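Local coordinates for RsfP (Uncultured bacterium, PDB 4GLJ), which probably catalyses the phosphate-dependent cleavage of methylthioadenosine into adenine and methylthioribose 1-phosphate, and binds the dye rhodamine B, at residues Q28-K33 against G52-V57; I93-A98 against Y214-L219; V99-E104 against T221-W226. All coordinates share one frame; numbering follows the deposited sequence.

Contact 1: Q28-K33 against G52-V57; sequences QALTNK and GELNGV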
loop_
_atom_site.group_PDB
_atom_site.type_symbol
_atom_site.label_atom_id
_atom_site.label_comp_id
_atom_site.label_asym_id
_atom_site.label_seq_id
_atom_site.Cartn_x
_atom_site.Cartn_y
_atom_site.Cartn_z
ATOM N N GLN A 28 -31.601 3.268 18.274
ATOM C CA GLN A 28 -33.004 3.277 18.766
ATOM C C GLN A 28 -33.264 3.871 20.177
ATOM O O GLN A 28 -34.224 4.632 20.361
ATOM C CB GLN A 28 -33.564 1.840 18.710
ATOM C CG GLN A 28 -34.968 1.619 19.276
ATOM C CD GLN A 28 -36.063 1.959 18.280
ATOM O OE1 GLN A 28 -35.946 2.919 17.514
ATOM N NE2 GLN A 28 -37.134 1.172 18.282
ATOM N N ALA A 29 -32.435 3.532 21.166
ATOM C CA ALA A 29 -32.734 3.927 22.547
ATOM C C ALA A 29 -32.524 5.438 22.893
ATOM O O ALA A 29 -33.040 5.918 23.909
ATOM C CB ALA A 29 -32.013 3.016 23.538
ATOM N N LEU A 30 -31.806 6.201 22.062
ATOM C CA LEU A 30 -31.611 7.626 22.401
ATOM C C LEU A 30 -32.930 8.374 22.444
ATOM O O LEU A 30 -33.790 8.165 21.586
ATOM C CB LEU A 30 -30.685 8.332 21.416
ATOM C CG LEU A 30 -29.300 7.728 21.191
ATOM C CD1 LEU A 30 -28.659 8.418 19.969
ATOM C CD2 LEU A 30 -28.425 7.849 22.431
ATOM N N THR A 31 -33.069 9.251 23.429
ATOM C CA THR A 31 -34.207 10.156 23.504
ATOM C C THR A 31 -33.909 11.543 22.943
ATOM O O THR A 31 -32.730 11.964 22.873
ATOM C CB THR A 31 -34.666 10.326 24.965
ATOM O OG1 THR A 31 -33.598 10.919 25.720
ATOM C CG2 THR A 31 -35.028 8.965 25.567
ATOM N N ASN A 32 -34.982 12.258 22.572
ATOM C CA ASN A 32 -34.920 13.572 21.928
ATOM C C ASN A 32 -33.901 13.562 20.786
ATOM O O ASN A 32 -33.072 14.496 20.668
ATOM C CB ASN A 32 -34.620 14.694 22.928
ATOM C CG ASN A 32 -35.817 14.984 23.852
ATOM O OD1 ASN A 32 -36.898 15.404 23.411
ATOM N ND2 ASN A 32 -35.631 14.736 25.136
ATOM N N LYS A 33 -33.964 12.507 19.965
ATOM C CA LYS A 33 -33.129 12.397 18.766
ATOM C C LYS A 33 -33.290 13.652 17.931
ATOM O O LYS A 33 -34.403 14.235 17.841
ATOM C CB LYS A 33 -33.512 11.185 17.928
ATOM C CG LYS A 33 -33.118 9.840 18.524
ATOM C CD LYS A 33 -33.570 8.720 17.580
ATOM C CE LYS A 33 -33.507 7.353 18.243
ATOM N NZ LYS A 33 -34.556 7.269 19.286
ATOM N N GLY A 52 -28.612 12.464 20.699
ATOM C CA GLY A 52 -29.692 12.055 21.568
ATOM C C GLY A 52 -29.093 11.798 22.928
ATOM O O GLY A 52 -27.860 11.857 23.080
ATOM N N GLU A 53 -29.967 11.525 23.897
ATOM C CA GLU A 53 -29.557 11.250 25.270
ATOM C C GLU A 53 -29.827 9.796 25.611
ATOM O O GLU A 53 -30.874 9.250 25.296
ATOM C CB GLU A 53 -30.239 12.199 26.282
ATOM C CG GLU A 53 -29.561 13.573 26.335
ATOM C CD GLU A 53 -29.892 14.428 25.101
ATOM O OE1 GLU A 53 -31.069 14.371 24.638
ATOM O OE2 GLU A 53 -28.980 15.150 24.606
ATOM N N LEU A 54 -28.821 9.186 26.223
ATOM C CA LEU A 54 -28.910 7.854 26.806
ATOM C C LEU A 54 -28.818 8.173 28.282
ATOM O O LEU A 54 -27.794 8.682 28.739
ATOM C CB LEU A 54 -27.692 7.040 26.277
ATOM C CG LEU A 54 -27.818 5.572 25.855
ATOM C CD1 LEU A 54 -29.076 5.325 25.012
ATOM C CD2 LEU A 54 -26.552 5.130 25.125
ATOM N N ASN A 55 -29.928 7.977 29.030
ATOM C CA ASN A 55 -30.004 8.420 30.427
ATOM C C ASN A 55 -29.506 9.855 30.679
ATOM O O ASN A 55 -28.706 10.115 31.583
ATOM C CB ASN A 55 -29.267 7.453 31.367
ATOM C CG ASN A 55 -29.636 5.981 31.133
ATOM O OD1 ASN A 55 -29.874 5.538 29.998
ATOM N ND2 ASN A 55 -29.636 5.207 32.208
ATOM N N GLY A 56 -29.976 10.804 29.892
ATOM C CA GLY A 56 -29.550 12.168 30.097
ATOM C C GLY A 56 -28.143 12.512 29.668
ATOM O O GLY A 56 -27.777 13.698 29.695
ATOM N N VAL A 57 -27.343 11.506 29.268
ATOM C CA VAL A 57 -26.021 11.753 28.705
ATOM C C VAL A 57 -26.167 11.963 27.182
ATOM O O VAL A 57 -26.705 11.103 26.507
ATOM C CB VAL A 57 -25.087 10.532 28.879
ATOM C CG1 VAL A 57 -23.707 10.809 28.264
ATOM C CG2 VAL A 57 -24.981 10.098 30.335
#

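Contact 2: I93-A98 against Y214-L219; sequences IVSVSA and YATLAL. With PO4 (phosphate ion), chain D.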
loop_
_atom_site.group_PDB
_atom_site.type_symbol
_atom_site.label_atom_id
_atom_site.label_comp_id
_atom_site.label_asym_id
_atom_site.label_seq_id
_atom_site.Cartn_x
_atom_site.Cartn_y
_atom_site.Cartn_z
ATOM N N ILE A 93 -14.515 8.538 21.496
ATOM C CA ILE A 93 -15.215 7.763 20.420
ATOM C C ILE A 93 -15.135 6.271 20.703
ATOM O O ILE A 93 -14.057 5.760 21.017
ATOM C CB ILE A 93 -14.567 8.003 19.010
ATOM C CG1 ILE A 93 -14.821 9.463 18.626
ATOM C CG2 ILE A 93 -15.172 7.061 17.955
ATOM C CD1 ILE A 93 -14.060 9.890 17.354
ATOM N N VAL A 94 -16.280 5.599 20.581
ATOM C CA VAL A 94 -16.312 4.166 20.496
ATOM C C VAL A 94 -16.708 3.811 19.066
ATOM O O VAL A 94 -17.780 4.102 18.596
ATOM C CB VAL A 94 -17.307 3.490 21.482
ATOM C CG1 VAL A 94 -17.261 1.948 21.321
ATOM C CG2 VAL A 94 -16.900 3.852 22.915
ATOM N N SER A 95 -15.834 3.083 18.402
ATOM C CA SER A 95 -16.080 2.613 17.025
ATOM C C SER A 95 -16.614 1.177 17.187
ATOM O O SER A 95 -16.043 0.339 17.902
ATOM C CB SER A 95 -14.714 2.495 16.304
ATOM O OG SER A 95 -14.837 1.467 15.290
ATOM N N VAL A 96 -17.697 0.888 16.530
ATOM C CA VAL A 96 -18.303 -0.393 16.650
ATOM C C VAL A 96 -18.244 -1.009 15.285
ATOM O O VAL A 96 -18.854 -0.467 14.357
ATOM C CB VAL A 96 -19.763 -0.304 17.137
ATOM C CG1 VAL A 96 -20.296 -1.741 17.227
ATOM C CG2 VAL A 96 -19.848 0.441 18.503
ATOM N N SER A 97 -17.442 -2.073 15.137
ATOM C CA SER A 97 -17.094 -2.591 13.810
ATOM C C SER A 97 -17.218 -4.105 13.654
ATOM O O SER A 97 -16.803 -4.859 14.563
ATOM C CB SER A 97 -15.649 -2.246 13.545
ATOM O OG SER A 97 -15.619 -0.842 13.540
ATOM N N ALA A 98 -17.702 -4.536 12.481
ATOM C CA ALA A 98 -17.837 -5.962 12.192
ATOM C C ALA A 98 -16.443 -6.411 11.769
ATOM O O ALA A 98 -15.739 -5.673 11.000
ATOM C CB ALA A 98 -18.827 -6.215 11.048
ATOM N N TYR A 214 -10.041 7.146 21.415
ATOM C CA TYR A 214 -10.716 6.341 20.420
ATOM C C TYR A 214 -10.383 4.911 20.738
ATOM O O TYR A 214 -9.205 4.543 20.921
ATOM C CB TYR A 214 -10.223 6.674 19.005
ATOM C CG TYR A 214 -10.765 5.795 17.854
ATOM C CD1 TYR A 214 -10.188 4.515 17.604
ATOM C CD2 TYR A 214 -11.742 6.270 17.010
ATOM C CE1 TYR A 214 -10.649 3.699 16.585
ATOM C CE2 TYR A 214 -12.244 5.481 15.968
ATOM C CZ TYR A 214 -11.674 4.198 15.752
ATOM O OH TYR A 214 -12.116 3.443 14.661
ATOM N N ALA A 215 -11.434 4.085 20.831
ATOM C CA ALA A 215 -11.237 2.630 20.969
ATOM C C ALA A 215 -12.313 1.867 20.197
ATOM O O ALA A 215 -13.324 2.441 19.759
ATOM C CB ALA A 215 -11.136 2.166 22.435
ATOM N N THR A 216 -12.119 0.557 20.049
ATOM C CA THR A 216 -12.969 -0.207 19.097
ATOM C C THR A 216 -13.669 -1.336 19.868
ATOM O O THR A 216 -13.043 -2.019 20.656
ATOM C CB THR A 216 -12.092 -0.809 17.975
ATOM O OG1 THR A 216 -11.589 0.301 17.164
ATOM C CG2 THR A 216 -12.939 -1.720 17.047
ATOM N N LEU A 217 -14.962 -1.446 19.650
ATOM C CA LEU A 217 -15.693 -2.649 20.033
ATOM C C LEU A 217 -15.929 -3.488 18.718
ATOM O O LEU A 217 -16.741 -3.109 17.872
ATOM C CB LEU A 217 -17.042 -2.242 20.660
ATOM C CG LEU A 217 -18.028 -3.377 21.007
ATOM C CD1 LEU A 217 -17.400 -4.235 22.092
ATOM C CD2 LEU A 217 -19.369 -2.824 21.488
ATOM N N ALA A 218 -15.169 -4.581 18.555
ATOM C CA ALA A 218 -15.237 -5.395 17.326
ATOM C C ALA A 218 -16.229 -6.540 17.532
ATOM O O ALA A 218 -16.228 -7.189 18.584
ATOM C CB ALA A 218 -13.859 -5.902 16.964
ATOM N N LEU A 219 -17.041 -6.773 16.525
ATOM C CA LEU A 219 -18.060 -7.795 16.548
ATOM C C LEU A 219 -17.661 -8.863 15.521
ATOM O O LEU A 219 -17.603 -8.605 14.339
ATOM C CB LEU A 219 -19.398 -7.180 16.106
ATOM C CG LEU A 219 -19.759 -5.819 16.735
ATOM C CD1 LEU A 219 -21.146 -5.389 16.255
ATOM C CD2 LEU A 219 -19.720 -5.946 18.252
HETATM P P PO4 D . -17.493 -1.861 9.614
HETATM O O1 PO4 D . -17.723 -2.711 8.399
HETATM O O2 PO4 D . -18.423 -2.475 10.633
HETATM O O3 PO4 D . -16.051 -2.017 9.927
HETATM O O4 PO4 D . -17.860 -0.396 9.403
#

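Contact 3: V99-E104 against T221-W226; sequences VGSLQE and TDFDCW. With RHB (N-[9-(2-carboxyphenyl)-6-(diethylamino)-3H-xanthen-3-ylidene]-N-ethylethanaminium), chain C.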
loop_
_atom_site.group_PDB
_atom_site.type_symbol
_atom_site.label_atom_id
_atom_site.label_comp_id
_atom_site.label_asym_id
_atom_site.label_seq_id
_atom_site.Cartn_x
_atom_site.Cartn_y
_atom_site.Cartn_z
ATOM N N VAL A 99 -16.012 -7.571 12.268
ATOM C CA VAL A 99 -14.691 -8.090 11.885
ATOM C C VAL A 99 -14.755 -9.580 11.591
ATOM O O VAL A 99 -15.724 -10.311 11.935
ATOM C CB VAL A 99 -13.589 -7.872 12.979
ATOM C CG1 VAL A 99 -13.342 -6.372 13.165
ATOM C CG2 VAL A 99 -13.935 -8.659 14.264
ATOM N N GLY A 100 -13.741 -10.019 10.866
ATOM C CA GLY A 100 -13.520 -11.443 10.694
ATOM C C GLY A 100 -12.533 -11.931 11.702
ATOM O O GLY A 100 -11.632 -11.212 12.102
ATOM N N SER A 101 -12.657 -13.177 12.109
ATOM C CA SER A 101 -11.692 -13.727 13.067
ATOM C C SER A 101 -10.547 -14.431 12.350
ATOM O O SER A 101 -10.764 -15.177 11.368
ATOM C CB SER A 101 -12.365 -14.787 13.969
ATOM O OG SER A 101 -11.346 -15.589 14.622
ATOM N N LEU A 102 -9.340 -14.212 12.827
ATOM C CA LEU A 102 -8.165 -14.972 12.349
ATOM C C LEU A 102 -7.700 -16.016 13.365
ATOM O O LEU A 102 -6.677 -16.660 13.171
ATOM C CB LEU A 102 -7.006 -13.973 12.092
ATOM C CG LEU A 102 -7.252 -12.899 11.011
ATOM C CD1 LEU A 102 -6.212 -11.786 11.052
ATOM C CD2 LEU A 102 -7.303 -13.579 9.620
ATOM N N GLN A 103 -8.469 -16.279 14.420
ATOM C CA GLN A 103 -7.987 -17.131 15.503
ATOM C C GLN A 103 -9.148 -18.055 15.909
ATOM O O GLN A 103 -10.318 -17.614 16.075
ATOM C CB GLN A 103 -7.545 -16.267 16.723
ATOM C CG GLN A 103 -6.392 -15.288 16.498
ATOM C CD GLN A 103 -5.108 -16.021 16.086
ATOM O OE1 GLN A 103 -4.934 -17.174 16.452
ATOM N NE2 GLN A 103 -4.239 -15.378 15.271
ATOM N N GLU A 104 -8.822 -19.331 16.057
ATOM C CA GLU A 104 -9.814 -20.345 16.506
ATOM C C GLU A 104 -10.677 -19.979 17.710
ATOM O O GLU A 104 -11.883 -20.271 17.792
ATOM C CB GLU A 104 -9.096 -21.652 16.795
ATOM C CG GLU A 104 -10.103 -22.770 16.897
ATOM C CD GLU A 104 -11.043 -22.819 15.673
ATOM O OE1 GLU A 104 -10.538 -22.792 14.501
ATOM O OE2 GLU A 104 -12.286 -22.890 15.899
ATOM N N THR A 221 -18.005 -11.579 13.091
ATOM C CA THR A 221 -19.118 -12.001 12.258
ATOM C C THR A 221 -18.839 -13.323 11.573
ATOM O O THR A 221 -19.771 -14.008 11.095
ATOM C CB THR A 221 -19.541 -10.965 11.215
ATOM O OG1 THR A 221 -18.380 -10.504 10.516
ATOM C CG2 THR A 221 -20.257 -9.791 11.886
ATOM N N ASP A 222 -17.593 -13.732 11.548
ATOM C CA ASP A 222 -17.302 -15.061 11.023
ATOM C C ASP A 222 -15.778 -15.250 11.028
ATOM O O ASP A 222 -15.045 -14.358 11.390
ATOM C CB ASP A 222 -17.937 -15.293 9.614
ATOM C CG ASP A 222 -18.120 -16.808 9.261
ATOM O OD1 ASP A 222 -17.659 -17.685 10.048
ATOM O OD2 ASP A 222 -18.703 -17.134 8.181
ATOM N N PHE A 223 -15.341 -16.459 10.739
ATOM C CA PHE A 223 -13.936 -16.675 10.522
ATOM C C PHE A 223 -13.743 -15.943 9.206
ATOM O O PHE A 223 -14.689 -15.810 8.400
ATOM C CB PHE A 223 -13.580 -18.165 10.663
ATOM C CG PHE A 223 -13.765 -18.702 12.075
ATOM C CD1 PHE A 223 -14.837 -19.590 12.381
ATOM C CD2 PHE A 223 -12.871 -18.311 13.126
ATOM C CE1 PHE A 223 -15.002 -20.069 13.686
ATOM C CE2 PHE A 223 -13.037 -18.795 14.420
ATOM C CZ PHE A 223 -14.088 -19.677 14.703
ATOM N N ASP A 224 -12.530 -15.450 9.012
ATOM C CA ASP A 224 -12.142 -14.963 7.729
ATOM C C ASP A 224 -12.210 -16.284 6.975
ATOM O O ASP A 224 -12.569 -17.321 7.544
ATOM C CB ASP A 224 -10.799 -14.250 7.799
ATOM C CG ASP A 224 -10.601 -13.336 6.635
ATOM O OD1 ASP A 224 -11.565 -12.847 5.994
ATOM O OD2 ASP A 224 -9.443 -13.188 6.230
ATOM N N CYS A 225 -11.906 -16.200 5.682
ATOM C CA CYS A 225 -11.816 -17.319 4.718
ATOM C C CYS A 225 -10.854 -18.490 5.050
ATOM O O CYS A 225 -10.918 -19.524 4.377
ATOM C CB CYS A 225 -11.375 -16.678 3.400
ATOM S SG CYS A 225 -9.669 -16.072 3.405
ATOM N N TRP A 226 -9.965 -18.333 6.038
ATOM C CA TRP A 226 -9.066 -19.421 6.459
ATOM C C TRP A 226 -9.829 -20.645 6.954
ATOM O O TRP A 226 -9.235 -21.629 7.395
ATOM C CB TRP A 226 -7.960 -18.896 7.392
ATOM C CG TRP A 226 -8.403 -18.680 8.821
ATOM C CD1 TRP A 226 -9.175 -17.637 9.328
ATOM C CD2 TRP A 226 -8.122 -19.538 9.986
ATOM N NE1 TRP A 226 -9.387 -17.788 10.678
ATOM C CE2 TRP A 226 -8.787 -18.902 11.135
ATOM C CE3 TRP A 226 -7.422 -20.728 10.184
ATOM C CZ2 TRP A 226 -8.732 -19.445 12.405
ATOM C CZ3 TRP A 226 -7.375 -21.265 11.474
ATOM C CH2 TRP A 226 -8.013 -20.637 12.556
HETATM O O2 RHB C . -18.308 -14.120 7.522
HETATM C C26 RHB C . -19.542 -13.967 7.371
HETATM C C19 RHB C . -19.991 -12.570 7.039
HETATM C C14 RHB C . -19.038 -11.663 6.648
HETATM C C15 RHB C . -19.409 -10.362 6.330
HETATM C C16 RHB C . -20.730 -9.941 6.435
HETATM C C17 RHB C . -21.697 -10.848 6.849
HETATM C C18 RHB C . -21.316 -12.151 7.153
HETATM C C9 RHB C . -17.624 -12.073 6.479
HETATM C C8 RHB C . -17.298 -13.382 5.875
HETATM C C13 RHB C . -18.352 -14.218 5.531
HETATM C C12 RHB C . -18.094 -15.464 4.987
HETATM C C11 RHB C . -16.786 -15.885 4.771
HETATM N N1 RHB C . -16.630 -17.180 4.201
HETATM C C35 RHB C . -17.346 -17.269 2.910
HETATM C C36 RHB C . -18.632 -18.065 3.031
HETATM C C22 RHB C . -15.219 -17.572 3.994
HETATM C C23 RHB C . -15.044 -18.264 2.652
HETATM C C10 RHB C . -15.717 -15.031 5.121
HETATM C C7 RHB C . -15.962 -13.753 5.676
HETATM O O1 RHB C . -14.929 -12.876 6.050
HETATM C C1 RHB C . -15.177 -11.614 6.608
HETATM C C2 RHB C . -16.499 -11.180 6.831
HETATM C C6 RHB C . -14.142 -10.733 6.968
HETATM C C5 RHB C . -14.498 -9.488 7.525
HETATM C C4 RHB C . -15.801 -9.085 7.748
HETATM C C3 RHB C . -16.815 -9.943 7.390
HETATM N N2 RHB C . -13.530 -8.553 7.832
HETATM C C24 RHB C . -12.578 -8.809 6.772
HETATM C C25 RHB C . -12.247 -7.476 6.167
HETATM C C33 RHB C . -14.074 -7.255 7.425
HETATM C C34 RHB C . -15.247 -6.843 8.302
HETATM O O3 RHB C . -20.354 -14.921 7.524
#

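Contact 1: Q28-K33 against G52-V57
Leu30 and Leu54 meet obliquely, branch against branch: Leu30 CD2 lies 3.7 Å from Leu54 CD1. The same Leu54 methyl also touches Ala29 CB, which approaches at 4.0 Å. The other Leu30 branch, CD1, passes close to Gly52 CA, so this leucine packs against backbone as well as side chain. Replacing Leu30 by an alanine would probably open a gap beside Leu54 CD1 and leave that methyl with less to pack against.

On the neighbouring pair the orientation changes, for the Thr31 and Glu53 side chains cross at about a right angle. Thr31 OG1 sits between its own backbone N and carbonyl carbon (chi1 62°), which turns it to Glu53 O for a 3.2 Å hydrogen bond. It comes from above that carbonyl plane, whereas Thr31 N meets the same oxygen in the plane at 2.9 Å. The return bond, Glu53 N to Thr31 O, measures 3.0 Å and completes an antiparallel hydrogen-bonded pair between strand 49-54 and the loop leading into strand 33-36, its antiparallel neighbour. Gly52 also suits this place, since a CB on it would collide with Leu30 CB.

The carboxylate of Glu53 is engaged by Arg34 in a salt bridge and by Thr58 OG1. Beyond Leu54 the chain reverses through a type I' turn, forming the tip of the hairpin that strands 49-54 and 57-63 make, with Leu54 resting on Val257 of helix 237-263. Three polar bonds between Thr31 and Glu53 thus probably fix the loop against its strand, while the leucine packing adds no directional hold.

Contact 2: I93-A98 against Y214-L219
Ile93 to Ala98 runs parallel to Tyr214 to Leu219, residue for residue, in the central sheet of the nucleoside phosphorylase alpha/beta fold. The two short strands diverge by only 25° in direction and approach to 4.6 Å between axes. Five backbone hydrogen bonds join them in the alternating ladder of parallel strands: Ile93, Ser95 and Ser97 accept from Ala215, Leu217 and Leu219, while Ser95 and Ser97 donate to Ala215 and Leu217. Of these, Leu217 N to Ser95 O is the shortest at 2.7 Å. Val94 and Val96 turn their backbone polar groups to strand 16-20, so strand 92-101 is paired on both sides.

The face bearing Val94, Val96, Leu217 and Leu219 is apolar. Val96 CG1 and Leu219 CD1 meet at 3.9 Å, and helix 237-263 packs over them through Ala249.

Tyr214, Ser95 and Ser97 lie on the other face. Ile93 CG2 touches the Tyr214 ring at CD2, 3.6 Å away, and Ser95 CB reaches the phenol end, 3.2 Å from Tyr214 OH. That hydroxyl is hydrogen-bonded to Glu203. Ser97 OG stands beside its own backbone N (chi1 -63°) and donates to Ser95 OG at 3.0 Å. Asn200 ties this buried polar row together, bonding to both serines and to Thr216 OG1. The strand then arrives at the site of a phosphate ion, which Ser22, Arg64, His65 and Thr199 also hold and which probably marks where the phosphate substrate binds: Ala98 N donates to its O2 at 2.9 Å, the N-H pointing almost straight at it (174°).

Contact 3: V99-E104 against T221-W226
Trp226 turns its indole back to Ser101 through two torsions: CG stands between the backbone N and the carbonyl carbon (chi1 79°), and chi2 (-76°) then orients the ring. Phe223 has its CG anti to the carbonyl carbon, and its ring lies beside the Ser101 side chain. The setting is the C-terminal edge of neighbouring parallel strands in an alpha/beta sheet, the usual place for a binding pocket in such folds. Here Ser101 pairs in parallel with Phe223 just where segment 221-226 leaves strand 213-221.

Thr221 N begins the sequence of bonds, donating to Val99 O at 2.9 Å. Ser101 N follows, with Asp222 O as its acceptor. Ser101 O then receives two donors, Asp224 N and Trp226 NE1, each at 3.0 Å and from opposite faces of the carbonyl plane. The indole bond is bent (145° at the hydrogen), although the oxygen lies in the plane of the ring. Asp224 to Trp226 are poorly ordered, so the finer details of this end deserve caution.

Leu102 O lies over one face of the Trp226 indole, offset toward its rim, and also accepts from Arg189, which makes a cation-pi contact with the same ring. Leu102 and Asp224 run side by side, Leu102 CD2 being 4.0 Å from Asp224 CB.

Rhodamine B lies in a pocket lined in part by Val99, Gly100 and Thr221 to Cys225. A CB on Gly100 would run into the dye. Asp224 OD1 comes within 3.4 Å of the xanthene oxygen O1, while OD2 is hydrogen-bonded to Ser185 OG. Ser101 OG accepts from Gln103 N, closing an ST turn, and bonds to Leu106 O as well. Just past that bond, Gln103 O lies at the edge of the Phe223 ring, in its plane, 3.4 Å from Phe223 CE2.

In the fold
Along the chain contact 1 closes before the others open, whereas contacts 2 and 3 alternate their segments because both draw on strands 92-101 and 213-221. Contact 2 lies near the centre of the subunit; contact 3 begins at the C-terminal ends of the same two strands and continues into the loops beyond them, with centres about 17 Å apart. The two join directly, Leu219 O lying 2.8 Å from Val99 N in a probable hydrogen bond. Contact 1 sits toward the periphery of the same sheet, its centre about 19 Å from that of contact 2 and about 34 Å from that of contact 3. Thus one sheet links a peripheral hairpin, a buried core near bound phosphate and a pocket where rhodamine B binds.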